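Local coordinates for protein kojibiose phosphorylase (Gut metagenome, PDB 6W0P) that belongs to glycoside hydrolase family 65, pairing a beta-sandwich N-terminal domain with a helical catalytic domain and a small C-terminal beta domain, at residues V108-K114 and R126-L131; E170-N176 and Q228-I232; Y360-Q365 and H429-Y434. All coordinates share one frame; numbering follows the deposited sequence.

Contact 1: V108-K114 and R126-L131; sequences VKFEDFK and RTFTWL
Val108 leans obliquely against the pyrrole side of the Trp130 indole, its CB lying 3.5 Å from Trp130 NE1 and its CG2 closing on CD1. The indole arrives there with CG anti to the backbone N (chi1 -172°), and Lys109 O lies at its edge, in the ring plane. On the same side of the sheet as Trp130, the Phe110 ring leads off from the partner strand. Further along, Phe113 crosses Arg126 obliquely: its CZ lies 3.9 Å from Arg126 CD, and ring and guanidinium planes are 54° apart. The far end of that arginine belongs to the surroundings, where Glu48 and Asp47 form salt bridges with it.

The other side carries Glu111 and Thr129, running alongside each other in the same direction, while Leu131 crosses Glu111 at about a right angle and sets CD1 3.7 Å from its OE1. Glu111 and Thr129 form an antiparallel hydrogen-bonded pair, with Thr129 N to Glu111 O at 2.9 Å. The next such pair is Lys114 with Thr127, one residue out of step, so a beta bulge falls between. There a water donates to Asp112 O (2.7 Å) and lies 2.8 Å from Thr129 OG1, linking the strands where the ladder is interrupted. Chemically, the hairpin is thus held mainly by backbone bonds, with a water satisfying Asp112 O at the bulge and itself held by the Thr129 hydroxyl.

Contact 2: E170-N176 and Q228-I232; sequences ELHLDSN and QKEVI
Asn176 closes the end of this strand pair with both halves of its amide, gripping Gln228 and Lys229 beyond the regular ladder. Its ND2 gives a nearly straight bond to Gln228 O (3.1 Å, 169° at the hydrogen), in the planes of both the amide and the carbonyl. Its OD1 receives Lys229 NZ at 2.7 Å and, weakly, Gln228 NE2. The lysine reaches it by bending at chi3 and chi4, and its NZ also donates to Gln228 OE1. Asp174 OD1 accepts from Asn176 N, an Asx turn that ties down the start of the loop. A water donates to Glu230 OE1 and, weakly, to Asp174 OD1 while accepting from Asn176 ND2, bridging two carboxylates that would otherwise probably repel.

Farther into the sheet, Ile232 lies along His172 with CG1 3.9 Å from the ring centroid, 9° off the normal, a CH-pi contact. The ring's NE2 donates to Glu170 OE1 in the ring plane, which fixes its rotation; Glu170 also pairs with Lys168. On the other side of the sheet Leu173 CD1 meets Val231 CG2 (3.8 Å), facing strands 197-204 and 210-217. Such antiparallel strands, with one aliphatic face turned to a second sheet, are typical of a beta-sandwich, here that of the N-terminal domain.

Contact 3: Y360-Q365 and H429-Y434; sequences YLYSNQ and HYMKIY
The Tyr434 ring is held between two residues: Gln365 CG sits over the centre of one face, 3.5 Å from the ring centroid, and Ile433 CG2 lies against the opposite face, offset toward the rim. Gln365 and Tyr434 run past each other in opposite directions, and the glutamine amide stacks on the ring with their planes 13° apart. The His429 ring takes Leu361 CD1 squarely over one face, a CH-pi contact 3.5 Å from its centroid. At its edge, in the ring plane, a water lies 2.8 Å from His429 NE2; the same water is in the plane of the Tyr362 ring and hydrogen-bonded to Tyr362 OH, so it joins two aromatic edges. Leu361 CD2 approaches the edge of Tyr430.

The extended Gln365 chain, with CG anti to the backbone N (chi1 -173°), lays its amide across the face of Tyr434 and turns NE2 toward Tyr430. There NE2 donates to Tyr430 OH at 3.0 Å, almost straight at 177° and in the amide plane. That hydroxyl also bonds to Asp436, which gives it a second hold. Tyr434 OH donates weakly to the backbone carbonyl of Leu361, 2.6 Å from its O. The side chains of Ile433 and Tyr362 cross at about a right angle, with Ile433 CD1 3.4 Å from Tyr362 OH.

With CD1 over His429 and CD2 beside Tyr430 and Tyr434, Leu361 is a knob in a hole that Ile433 completes. Asn364 follows as the N-cap of helix 365-376, so the segment links two successive helices while packing against helix 418-434. A leucine knob set into a neighbouring helix, beside the short link between two successive helices, fits the (alpha/alpha)6 barrel characteristic of the central catalytic domain of family 65.

How the contacts relate
The three contacts follow one another along the chain, each closing before the next opens. Contacts 1 and 2 both belong to the N-terminal domain, their centres 26 Å apart and their nearest atoms about 10 Å apart. They lie in different antiparallel sheets: contact 1 joins adjacent strands of a hairpin, whereas contact 2 joins strands 165-174 and 230-239, which are distant in sequence. Contact 3 lies in the helical catalytic domain, on the opposite side of the chain's centre, with its centre 46 Å from that of contact 1 and 42 Å from that of contact 2. Hairpin pairing, pairing of sequence-distant strands and helix packing illustrate how each domain is held together within itself; none of the three contacts joins the two domains.

Contact 1: V108-K114 and R126-L131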
loop_
_atom_site.group_PDB
_atom_site.type_symbol
_atom_site.label_atom_id
_atom_site.label_comp_id
_atom_site.label_asym_id
_atom_site.label_seq_id
_atom_site.Cartn_x
_atom_site.Cartn_y
_atom_site.Cartn_z
ATOM N N VAL A 108 1.501 -7.765 -45.738
ATOM C CA VAL A 108 1.915 -7.897 -47.169
ATOM C C VAL A 108 2.903 -9.060 -47.330
ATOM O O VAL A 108 3.334 -9.623 -46.324
ATOM C CB VAL A 108 2.478 -6.568 -47.713
ATOM C CG1 VAL A 108 1.459 -5.434 -47.578
ATOM C CG2 VAL A 108 3.806 -6.196 -47.059
ATOM N N LYS A 109 3.206 -9.428 -48.577
ATOM C CA LYS A 109 4.262 -10.417 -48.914
ATOM C C LYS A 109 5.572 -9.644 -49.113
ATOM O O LYS A 109 5.568 -8.596 -49.806
ATOM C CB LYS A 109 3.889 -11.254 -50.146
ATOM C CG LYS A 109 3.056 -12.490 -49.836
ATOM C CD LYS A 109 1.931 -12.731 -50.817
ATOM C CE LYS A 109 0.869 -13.662 -50.269
ATOM N NZ LYS A 109 -0.098 -14.053 -51.325
ATOM N N PHE A 110 6.642 -10.113 -48.481
ATOM C CA PHE A 110 7.979 -9.466 -48.539
ATOM C C PHE A 110 9.030 -10.564 -48.434
ATOM O O PHE A 110 8.683 -11.651 -47.993
ATOM C CB PHE A 110 8.098 -8.379 -47.467
ATOM C CG PHE A 110 8.056 -8.897 -46.059
ATOM C CD1 PHE A 110 6.850 -9.138 -45.425
ATOM C CD2 PHE A 110 9.232 -9.136 -45.360
ATOM C CE1 PHE A 110 6.821 -9.617 -44.123
ATOM C CE2 PHE A 110 9.204 -9.616 -44.063
ATOM C CZ PHE A 110 7.997 -9.839 -43.440
ATOM N N GLU A 111 10.258 -10.292 -48.870
ATOM C CA GLU A 111 11.385 -11.265 -48.775
ATOM C C GLU A 111 12.683 -10.472 -48.538
ATOM O O GLU A 111 12.634 -9.236 -48.644
ATOM C CB GLU A 111 11.400 -12.163 -50.021
ATOM C CG GLU A 111 11.801 -11.407 -51.274
ATOM C CD GLU A 111 11.667 -12.122 -52.611
ATOM O OE1 GLU A 111 11.020 -13.199 -52.673
ATOM O OE2 GLU A 111 12.213 -11.588 -53.589
ATOM N N ASP A 112 13.780 -11.155 -48.219
ATOM C CA ASP A 112 15.142 -10.570 -48.066
ATOM C C ASP A 112 15.089 -9.340 -47.151
ATOM O O ASP A 112 15.522 -8.265 -47.583
ATOM C CB ASP A 112 15.743 -10.214 -49.427
ATOM C CG ASP A 112 15.928 -11.418 -50.326
ATOM O OD1 ASP A 112 15.997 -12.541 -49.781
ATOM O OD2 ASP A 112 15.978 -11.226 -51.566
ATOM N N PHE A 113 14.494 -9.500 -45.968
ATOM C CA PHE A 113 14.449 -8.506 -44.866
ATOM C C PHE A 113 15.789 -8.571 -44.134
ATOM O O PHE A 113 16.267 -9.670 -43.813
ATOM C CB PHE A 113 13.302 -8.830 -43.907
ATOM C CG PHE A 113 13.143 -7.928 -42.711
ATOM C CD1 PHE A 113 13.924 -8.099 -41.586
ATOM C CD2 PHE A 113 12.142 -6.978 -42.673
ATOM C CE1 PHE A 113 13.769 -7.282 -40.482
ATOM C CE2 PHE A 113 11.989 -6.153 -41.570
ATOM C CZ PHE A 113 12.799 -6.312 -40.474
ATOM N N LYS A 114 16.377 -7.416 -43.866
ATOM C CA LYS A 114 17.619 -7.327 -43.067
ATOM C C LYS A 114 17.546 -6.013 -42.292
ATOM O O LYS A 114 17.211 -5.001 -42.920
ATOM C CB LYS A 114 18.826 -7.465 -44.001
ATOM C CG LYS A 114 20.184 -7.356 -43.338
ATOM C CD LYS A 114 21.305 -7.792 -44.264
ATOM C CE LYS A 114 22.654 -7.924 -43.584
ATOM N NZ LYS A 114 23.485 -8.983 -44.217
ATOM N N ARG A 126 17.045 -0.560 -42.473
ATOM C CA ARG A 126 16.101 -1.677 -42.680
ATOM C C ARG A 126 15.905 -1.804 -44.185
ATOM O O ARG A 126 15.585 -0.778 -44.817
ATOM C CB ARG A 126 14.821 -1.424 -41.880
ATOM C CG ARG A 126 14.064 -2.686 -41.493
ATOM C CD ARG A 126 12.958 -2.391 -40.497
ATOM N NE ARG A 126 12.280 -1.137 -40.815
ATOM C CZ ARG A 126 11.064 -1.021 -41.357
ATOM N NH1 ARG A 126 10.338 -2.090 -41.637
ATOM N NH2 ARG A 126 10.575 0.183 -41.615
ATOM N N THR A 127 16.149 -3.001 -44.721
ATOM C CA THR A 127 15.992 -3.345 -46.157
ATOM C C THR A 127 14.980 -4.499 -46.272
ATOM O O THR A 127 14.974 -5.379 -45.406
ATOM C CB THR A 127 17.371 -3.653 -46.757
ATOM O OG1 THR A 127 18.239 -2.527 -46.562
ATOM C CG2 THR A 127 17.306 -4.000 -48.226
ATOM N N PHE A 128 14.102 -4.476 -47.272
ATOM C CA PHE A 128 13.198 -5.612 -47.579
ATOM C C PHE A 128 12.653 -5.437 -48.996
ATOM O O PHE A 128 12.682 -4.308 -49.542
ATOM C CB PHE A 128 12.104 -5.719 -46.514
ATOM C CG PHE A 128 11.376 -4.424 -46.279
ATOM C CD1 PHE A 128 10.276 -4.088 -47.037
ATOM C CD2 PHE A 128 11.816 -3.525 -45.325
ATOM C CE1 PHE A 128 9.630 -2.880 -46.846
ATOM C CE2 PHE A 128 11.170 -2.317 -45.134
ATOM C CZ PHE A 128 10.086 -1.988 -45.906
ATOM N N THR A 129 12.211 -6.534 -49.605
ATOM C CA THR A 129 11.572 -6.490 -50.941
ATOM C C THR A 129 10.069 -6.749 -50.779
ATOM O O THR A 129 9.682 -7.818 -50.284
ATOM C CB THR A 129 12.284 -7.403 -51.941
ATOM O OG1 THR A 129 13.656 -6.986 -51.985
ATOM C CG2 THR A 129 11.660 -7.325 -53.317
ATOM N N TRP A 130 9.275 -5.760 -51.170
ATOM C CA TRP A 130 7.792 -5.773 -51.166
ATOM C C TRP A 130 7.311 -6.445 -52.450
ATOM O O TRP A 130 7.600 -5.897 -53.542
ATOM C CB TRP A 130 7.288 -4.334 -51.064
ATOM C CG TRP A 130 5.820 -4.181 -50.858
ATOM C CD1 TRP A 130 4.917 -5.125 -50.457
ATOM C CD2 TRP A 130 5.093 -2.959 -51.000
ATOM N NE1 TRP A 130 3.671 -4.570 -50.353
ATOM C CE2 TRP A 130 3.749 -3.241 -50.676
ATOM C CE3 TRP A 130 5.451 -1.659 -51.367
ATOM C CZ2 TRP A 130 2.760 -2.261 -50.713
ATOM C CZ3 TRP A 130 4.468 -0.694 -51.417
ATOM C CH2 TRP A 130 3.142 -0.992 -51.092
ATOM N N LEU A 131 6.650 -7.598 -52.321
ATOM C CA LEU A 131 5.984 -8.308 -53.437
ATOM C C LEU A 131 4.529 -7.828 -53.467
ATOM O O LEU A 131 3.712 -8.325 -52.705
ATOM C CB LEU A 131 6.121 -9.819 -53.239
ATOM C CG LEU A 131 7.493 -10.304 -52.760
ATOM C CD1 LEU A 131 7.541 -11.828 -52.736
ATOM C CD2 LEU A 131 8.623 -9.758 -53.622
HETATM O O HOH W 1 15.448 -6.731 -49.791
#

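Contact 2: E170-N176 and Q228-I232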
loop_
_atom_site.group_PDB
_atom_site.type_symbol
_atom_site.label_atom_id
_atom_site.label_comp_id
_atom_site.label_asym_id
_atom_site.label_seq_id
_atom_site.Cartn_x
_atom_site.Cartn_y
_atom_site.Cartn_z
ATOM N N GLU A 170 3.965 9.099 -48.134
ATOM C CA GLU A 170 3.578 10.166 -47.176
ATOM C C GLU A 170 4.652 10.234 -46.077
ATOM O O GLU A 170 4.924 9.193 -45.488
ATOM C CB GLU A 170 2.204 9.881 -46.567
ATOM C CG GLU A 170 1.078 9.775 -47.586
ATOM C CD GLU A 170 -0.307 9.473 -47.019
ATOM O OE1 GLU A 170 -0.433 9.285 -45.787
ATOM O OE2 GLU A 170 -1.261 9.406 -47.809
ATOM N N LEU A 171 5.235 11.409 -45.839
ATOM C CA LEU A 171 6.062 11.702 -44.647
ATOM C C LEU A 171 5.198 12.439 -43.616
ATOM O O LEU A 171 4.613 13.496 -43.961
ATOM C CB LEU A 171 7.293 12.535 -45.031
ATOM C CG LEU A 171 8.163 12.009 -46.169
ATOM C CD1 LEU A 171 9.442 12.819 -46.243
ATOM C CD2 LEU A 171 8.478 10.532 -46.006
ATOM N N HIS A 172 5.162 11.909 -42.389
ATOM C CA HIS A 172 4.353 12.443 -41.265
ATOM C C HIS A 172 5.257 12.968 -40.140
ATOM O O HIS A 172 6.289 12.322 -39.841
ATOM C CB HIS A 172 3.425 11.357 -40.725
ATOM C CG HIS A 172 2.404 10.842 -41.680
ATOM N ND1 HIS A 172 1.098 10.605 -41.293
ATOM C CD2 HIS A 172 2.488 10.467 -42.972
ATOM C CE1 HIS A 172 0.423 10.112 -42.309
ATOM N NE2 HIS A 172 1.250 10.025 -43.350
ATOM N N LEU A 173 4.870 14.091 -39.532
ATOM C CA LEU A 173 5.129 14.390 -38.104
ATOM C C LEU A 173 3.802 14.198 -37.371
ATOM O O LEU A 173 2.840 14.919 -37.702
ATOM C CB LEU A 173 5.648 15.819 -37.926
ATOM C CG LEU A 173 6.785 16.235 -38.852
ATOM C CD1 LEU A 173 7.141 17.686 -38.601
ATOM C CD2 LEU A 173 8.009 15.342 -38.671
ATOM N N ASP A 174 3.753 13.232 -36.457
ATOM C CA ASP A 174 2.521 12.751 -35.785
ATOM C C ASP A 174 2.666 13.001 -34.289
ATOM O O ASP A 174 3.470 12.283 -33.661
ATOM C CB ASP A 174 2.284 11.259 -36.058
ATOM C CG ASP A 174 1.102 10.695 -35.287
ATOM O OD1 ASP A 174 0.399 11.512 -34.665
ATOM O OD2 ASP A 174 0.880 9.447 -35.314
ATOM N N SER A 175 1.940 13.971 -33.728
ATOM C CA SER A 175 1.987 14.230 -32.269
ATOM C C SER A 175 0.639 13.876 -31.631
ATOM O O SER A 175 0.338 14.434 -30.567
ATOM C CB SER A 175 2.432 15.637 -31.956
ATOM O OG SER A 175 2.651 15.795 -30.556
ATOM N N ASN A 176 -0.102 12.931 -32.226
ATOM C CA ASN A 176 -1.334 12.344 -31.630
ATOM C C ASN A 176 -0.976 11.046 -30.892
ATOM O O ASN A 176 -1.903 10.288 -30.519
ATOM C CB ASN A 176 -2.411 12.145 -32.706
ATOM C CG ASN A 176 -2.972 13.473 -33.178
ATOM O OD1 ASN A 176 -3.485 14.240 -32.378
ATOM N ND2 ASN A 176 -2.838 13.776 -34.458
ATOM N N GLN A 228 -4.815 18.597 -37.093
ATOM C CA GLN A 228 -4.588 18.844 -35.650
ATOM C C GLN A 228 -3.426 17.928 -35.195
ATOM O O GLN A 228 -3.537 16.690 -35.298
ATOM C CB GLN A 228 -5.921 18.748 -34.902
ATOM C CG GLN A 228 -6.401 17.337 -34.606
ATOM C CD GLN A 228 -5.690 16.742 -33.411
ATOM O OE1 GLN A 228 -4.935 17.427 -32.718
ATOM N NE2 GLN A 228 -5.914 15.458 -33.169
ATOM N N LYS A 229 -2.305 18.535 -34.811
ATOM C CA LYS A 229 -1.097 17.874 -34.232
ATOM C C LYS A 229 -0.429 16.904 -35.221
ATOM O O LYS A 229 0.387 16.098 -34.761
ATOM C CB LYS A 229 -1.464 17.172 -32.919
ATOM C CG LYS A 229 -1.945 18.116 -31.825
ATOM C CD LYS A 229 -1.803 17.608 -30.410
ATOM C CE LYS A 229 -2.232 16.174 -30.218
ATOM N NZ LYS A 229 -3.693 16.012 -30.333
ATOM N N GLU A 230 -0.716 16.977 -36.525
ATOM C CA GLU A 230 0.054 16.222 -37.546
ATOM C C GLU A 230 0.178 17.042 -38.837
ATOM O O GLU A 230 -0.796 17.741 -39.226
ATOM C CB GLU A 230 -0.528 14.823 -37.790
ATOM C CG GLU A 230 -1.728 14.774 -38.704
ATOM C CD GLU A 230 -2.253 13.383 -39.037
ATOM O OE1 GLU A 230 -1.575 12.394 -38.700
ATOM O OE2 GLU A 230 -3.346 13.303 -39.640
ATOM N N VAL A 231 1.344 16.957 -39.477
ATOM C CA VAL A 231 1.546 17.504 -40.844
ATOM C C VAL A 231 2.050 16.376 -41.743
ATOM O O VAL A 231 2.682 15.452 -41.244
ATOM C CB VAL A 231 2.465 18.735 -40.825
ATOM C CG1 VAL A 231 1.818 19.839 -40.004
ATOM C CG2 VAL A 231 3.863 18.405 -40.317
ATOM N N ILE A 232 1.699 16.439 -43.021
ATOM C CA ILE A 232 1.995 15.378 -44.024
ATOM C C ILE A 232 2.546 16.059 -45.277
ATOM O O ILE A 232 2.000 17.102 -45.677
ATOM C CB ILE A 232 0.748 14.514 -44.305
ATOM C CG1 ILE A 232 0.105 14.011 -43.011
ATOM C CG2 ILE A 232 1.075 13.367 -45.247
ATOM C CD1 ILE A 232 -1.180 13.233 -43.230
HETATM O O HOH W 2 -1.970 11.701 -36.154
#

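Contact 3: Y360-Q365 and H429-Y434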
loop_
_atom_site.group_PDB
_atom_site.type_symbol
_atom_site.label_atom_id
_atom_site.label_comp_id
_atom_site.label_asym_id
_atom_site.label_seq_id
_atom_site.Cartn_x
_atom_site.Cartn_y
_atom_site.Cartn_z
ATOM N N TYR A 360 31.376 7.162 -17.047
ATOM C CA TYR A 360 31.479 8.581 -17.501
ATOM C C TYR A 360 32.700 9.259 -16.857
ATOM O O TYR A 360 33.331 10.068 -17.531
ATOM C CB TYR A 360 30.158 9.335 -17.302
ATOM C CG TYR A 360 29.024 8.699 -18.069
ATOM C CD1 TYR A 360 28.883 8.884 -19.438
ATOM C CD2 TYR A 360 28.090 7.900 -17.424
ATOM C CE1 TYR A 360 27.859 8.274 -20.147
ATOM C CE2 TYR A 360 27.065 7.277 -18.119
ATOM C CZ TYR A 360 26.946 7.463 -19.487
ATOM O OH TYR A 360 25.926 6.841 -20.166
ATOM N N LEU A 361 33.021 8.927 -15.607
ATOM C CA LEU A 361 34.165 9.501 -14.855
ATOM C C LEU A 361 35.466 9.226 -15.612
ATOM O O LEU A 361 36.335 10.084 -15.583
ATOM C CB LEU A 361 34.215 8.906 -13.448
ATOM C CG LEU A 361 33.224 9.499 -12.453
ATOM C CD1 LEU A 361 33.183 8.668 -11.182
ATOM C CD2 LEU A 361 33.530 10.960 -12.140
ATOM N N TYR A 362 35.569 8.075 -16.284
ATOM C CA TYR A 362 36.811 7.596 -16.940
ATOM C C TYR A 362 36.797 7.860 -18.448
ATOM O O TYR A 362 37.803 7.534 -19.084
ATOM C CB TYR A 362 37.029 6.119 -16.611
ATOM C CG TYR A 362 37.511 5.887 -15.208
ATOM C CD1 TYR A 362 38.832 6.125 -14.863
ATOM C CD2 TYR A 362 36.643 5.453 -14.217
ATOM C CE1 TYR A 362 39.273 5.917 -13.572
ATOM C CE2 TYR A 362 37.071 5.229 -12.920
ATOM C CZ TYR A 362 38.392 5.482 -12.596
ATOM O OH TYR A 362 38.828 5.302 -11.315
ATOM N N SER A 363 35.740 8.458 -18.999
ATOM C CA SER A 363 35.612 8.745 -20.454
ATOM C C SER A 363 35.265 10.205 -20.736
ATOM O O SER A 363 35.657 10.666 -21.790
ATOM C CB SER A 363 34.617 7.840 -21.143
ATOM O OG SER A 363 33.295 8.053 -20.675
ATOM N N ASN A 364 34.515 10.903 -19.891
ATOM C CA ASN A 364 33.901 12.195 -20.307
ATOM C C ASN A 364 33.556 13.017 -19.068
ATOM O O ASN A 364 32.450 12.841 -18.517
ATOM C CB ASN A 364 32.685 11.924 -21.189
ATOM C CG ASN A 364 32.030 13.158 -21.768
ATOM O OD1 ASN A 364 32.432 14.279 -21.453
ATOM N ND2 ASN A 364 31.002 12.942 -22.599
ATOM N N GLN A 365 34.449 13.916 -18.668
ATOM C CA GLN A 365 34.262 14.697 -17.421
ATOM C C GLN A 365 32.949 15.485 -17.454
ATOM O O GLN A 365 32.300 15.621 -16.396
ATOM C CB GLN A 365 35.397 15.685 -17.196
ATOM C CG GLN A 365 35.287 16.344 -15.834
ATOM C CD GLN A 365 36.410 17.313 -15.609
ATOM O OE1 GLN A 365 37.373 17.340 -16.373
ATOM N NE2 GLN A 365 36.273 18.118 -14.569
ATOM N N HIS A 429 33.096 10.744 -5.470
ATOM C CA HIS A 429 33.732 9.954 -6.554
ATOM C C HIS A 429 34.252 10.915 -7.631
ATOM O O HIS A 429 35.394 10.753 -8.098
ATOM C CB HIS A 429 32.754 8.889 -7.076
ATOM C CG HIS A 429 33.416 7.721 -7.722
ATOM N ND1 HIS A 429 32.692 6.690 -8.287
ATOM C CD2 HIS A 429 34.714 7.457 -7.954
ATOM C CE1 HIS A 429 33.537 5.813 -8.805
ATOM N NE2 HIS A 429 34.788 6.263 -8.624
ATOM N N TYR A 430 33.455 11.923 -7.963
ATOM C CA TYR A 430 33.777 12.943 -8.984
ATOM C C TYR A 430 35.048 13.707 -8.577
ATOM O O TYR A 430 35.964 13.906 -9.419
ATOM C CB TYR A 430 32.610 13.915 -9.137
ATOM C CG TYR A 430 32.908 15.013 -10.116
ATOM C CD1 TYR A 430 33.079 14.707 -11.452
ATOM C CD2 TYR A 430 33.062 16.334 -9.717
ATOM C CE1 TYR A 430 33.379 15.686 -12.383
ATOM C CE2 TYR A 430 33.350 17.327 -10.639
ATOM C CZ TYR A 430 33.525 16.996 -11.975
ATOM O OH TYR A 430 33.824 17.923 -12.921
ATOM N N MET A 431 35.081 14.159 -7.320
ATOM C CA MET A 431 36.215 14.934 -6.768
ATOM C C MET A 431 37.432 14.001 -6.704
ATOM O O MET A 431 38.551 14.479 -6.943
ATOM C CB MET A 431 35.881 15.502 -5.382
ATOM C CG MET A 431 34.775 16.550 -5.434
ATOM S SD MET A 431 35.239 18.037 -6.399
ATOM C CE MET A 431 36.574 18.646 -5.368
ATOM N N LYS A 432 37.217 12.712 -6.454
ATOM C CA LYS A 432 38.330 11.747 -6.336
ATOM C C LYS A 432 38.987 11.545 -7.712
ATOM O O LYS A 432 40.191 11.341 -7.744
ATOM C CB LYS A 432 37.831 10.436 -5.732
ATOM C CG LYS A 432 38.915 9.385 -5.557
ATOM C CD LYS A 432 38.374 7.986 -5.487
ATOM C CE LYS A 432 38.277 7.422 -4.084
ATOM N NZ LYS A 432 37.842 5.999 -4.135
ATOM N N ILE A 433 38.238 11.631 -8.810
ATOM C CA ILE A 433 38.807 11.458 -10.177
ATOM C C ILE A 433 39.343 12.801 -10.701
ATOM O O ILE A 433 40.376 12.773 -11.375
ATOM C CB ILE A 433 37.767 10.827 -11.125
ATOM C CG1 ILE A 433 37.224 9.498 -10.592
ATOM C CG2 ILE A 433 38.345 10.678 -12.519
ATOM C CD1 ILE A 433 38.291 8.466 -10.266
ATOM N N TYR A 434 38.688 13.929 -10.411
ATOM C CA TYR A 434 38.954 15.232 -11.085
ATOM C C TYR A 434 39.347 16.374 -10.143
ATOM O O TYR A 434 39.759 17.440 -10.657
ATOM C CB TYR A 434 37.707 15.666 -11.838
ATOM C CG TYR A 434 37.479 14.816 -13.050
ATOM C CD1 TYR A 434 38.333 14.911 -14.135
ATOM C CD2 TYR A 434 36.439 13.902 -13.098
ATOM C CE1 TYR A 434 38.126 14.140 -15.265
ATOM C CE2 TYR A 434 36.220 13.128 -14.220
ATOM C CZ TYR A 434 37.066 13.252 -15.304
ATOM O OH TYR A 434 36.868 12.497 -16.412
HETATM O O HOH W 3 36.919 4.637 -9.343
#